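Local coordinates for uncharacterized protein DUF1470 (Jannaschia sp. CCS1, PDB 3H0N) that is of unknown function but carries a treble-clef zinc finger after a mainly helical ABATE domain and possibly acts as a transcription regulator, at residues 10-15 with 125-129. Numbering follows the deposited sequence.
Sequences TGLRVS and WTAIC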
loop_
_atom_site.group_PDB
_atom_site.type_symbol
_atom_site.label_atom_id
_atom_site.label_comp_id
_atom_site.label_asym_id
_atom_site.label_seq_id
_atom_site.Cartn_x
_atom_site.Cartn_y
_atom_site.Cartn_z
ATOM N N THR A 10 8.152 4.002 5.244
ATOM C CA THR A 10 8.159 4.802 6.469
ATOM C C THR A 10 7.590 4.061 7.681
ATOM O O THR A 10 8.185 4.081 8.777
ATOM C CB THR A 10 7.397 6.120 6.243
ATOM O OG1 THR A 10 8.084 6.899 5.243
ATOM C CG2 THR A 10 7.329 6.923 7.539
ATOM N N GLY A 11 6.420 3.449 7.548
ATOM C CA GLY A 11 5.801 2.802 8.686
ATOM C C GLY A 11 6.637 1.662 9.208
ATOM O O GLY A 11 6.799 1.504 10.414
ATOM N N LEU A 12 7.165 0.875 8.292
ATOM C CA LEU A 12 8.054 -0.226 8.693
ATOM C C LEU A 12 9.293 0.288 9.390
ATOM O O LEU A 12 9.698 -0.201 10.484
ATOM C CB LEU A 12 8.445 -1.086 7.464
ATOM C CG LEU A 12 9.453 -2.219 7.676
ATOM C CD1 LEU A 12 8.882 -3.259 8.662
ATOM C CD2 LEU A 12 9.805 -2.858 6.333
ATOM N N ARG A 13 9.931 1.296 8.800
ATOM C CA ARG A 13 11.177 1.829 9.327
ATOM C C ARG A 13 10.984 2.470 10.690
ATOM O O ARG A 13 11.757 2.211 11.621
ATOM C CB ARG A 13 11.722 2.878 8.359
ATOM C CG ARG A 13 12.984 3.573 8.809
ATOM C CD ARG A 13 13.508 4.573 7.798
ATOM N NE ARG A 13 12.631 5.690 7.468
ATOM C CZ ARG A 13 11.827 5.796 6.375
ATOM N NH1 ARG A 13 11.653 4.828 5.487
ATOM N NH2 ARG A 13 11.162 6.931 6.214
ATOM N N VAL A 14 9.964 3.298 10.826
ATOM C CA VAL A 14 9.717 3.972 12.084
ATOM C C VAL A 14 9.331 2.935 13.146
ATOM O O VAL A 14 9.736 3.043 14.299
ATOM C CB VAL A 14 8.656 5.061 11.920
ATOM C CG1 VAL A 14 8.161 5.606 13.263
ATOM C CG2 VAL A 14 9.198 6.231 11.089
ATOM N N SER A 15 8.570 1.908 12.771
ATOM C CA SER A 15 8.183 0.861 13.738
ATOM C C SER A 15 9.431 0.196 14.335
ATOM O O SER A 15 9.555 0.067 15.551
ATOM C CB SER A 15 7.362 -0.245 13.062
ATOM O OG SER A 15 6.063 0.191 12.707
ATOM N N TRP A 125 0.821 8.448 13.769
ATOM C CA TRP A 125 1.981 7.538 13.731
ATOM C C TRP A 125 1.585 6.111 14.069
ATOM O O TRP A 125 2.150 5.191 13.490
ATOM C CB TRP A 125 3.140 8.092 14.571
ATOM C CG TRP A 125 3.834 9.183 13.816
ATOM C CD1 TRP A 125 3.708 10.506 13.998
ATOM C CD2 TRP A 125 4.638 8.994 12.652
ATOM N NE1 TRP A 125 4.440 11.189 13.028
ATOM C CE2 TRP A 125 5.009 10.272 12.185
ATOM C CE3 TRP A 125 5.093 7.866 11.971
ATOM C CZ2 TRP A 125 5.807 10.450 11.043
ATOM C CZ3 TRP A 125 5.879 8.055 10.842
ATOM C CH2 TRP A 125 6.221 9.315 10.396
ATOM N N THR A 126 0.569 5.920 14.900
ATOM C CA THR A 126 0.026 4.600 15.149
ATOM C C THR A 126 -0.519 4.002 13.871
ATOM O O THR A 126 -0.218 2.844 13.543
ATOM C CB THR A 126 -1.046 4.629 16.243
ATOM O OG1 THR A 126 -0.462 5.138 17.447
ATOM C CG2 THR A 126 -1.566 3.218 16.504
ATOM N N ALA A 127 -1.306 4.757 13.110
ATOM C CA ALA A 127 -1.843 4.266 11.849
ATOM C C ALA A 127 -0.774 3.984 10.827
ATOM O O ALA A 127 -0.852 2.973 10.098
ATOM C CB ALA A 127 -2.865 5.304 11.285
ATOM N N ILE A 128 0.211 4.871 10.721
ATOM C CA ILE A 128 1.286 4.701 9.751
ATOM C C ILE A 128 2.066 3.431 10.056
ATOM O O ILE A 128 2.366 2.613 9.163
ATOM C CB ILE A 128 2.222 5.908 9.759
ATOM C CG1 ILE A 128 1.496 7.148 9.168
ATOM C CG2 ILE A 128 3.480 5.669 8.903
ATOM C CD1 ILE A 128 2.252 8.463 9.378
ATOM N N CYS A 129 2.419 3.282 11.312
ATOM C CA CYS A 129 3.213 2.119 11.724
ATOM C C CYS A 129 2.435 0.833 11.561
ATOM O O CYS A 129 2.964 -0.158 11.042
ATOM C CB CYS A 129 3.698 2.273 13.161
ATOM S SG CYS A 129 4.990 3.539 13.357
#
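Two helices of the ABATE domain, the fold first described for this protein, cross steeply in a buried contact: the N-terminal end of helix 10-22 meets the first half of helix 121-138, with segment axes 8.6 Å apart at an angle of 107°. W125 sends its indole across to the first helix. T10 CG2 lies at the ring edge, 3.8 Å from W125 CZ3, and V14 CG2 comes equally close (3.8 Å) to that same CZ3. The indole nitrogen NE1 turns instead to the hydroxyl of S51, while T10 OG1 is hydrogen-bonded to Y7 O, and it is the methyl and ring carbons that meet. One turn later I128 lies beside T10, and G11 CA approaches the side of its carbonyl oxygen: I128 O is 3.5 Å from G11 CA, a CA-H...O contact. A side chain at G11 would be directed into this carbonyl and clash with it, so glycine permits the near-touching backbones, G11 CA and C129 CA being just 4.0 Å apart. C129 closes the junction, its SG 3.8 Å from V14 CG1, and L70 of helix 58-78 packs against both C129 and S15. The S15 hydroxyl folds back on its own helix, OG donating to G11 O at 2.7 Å, and S15 OG still sits 3.2 Å from C129 CB.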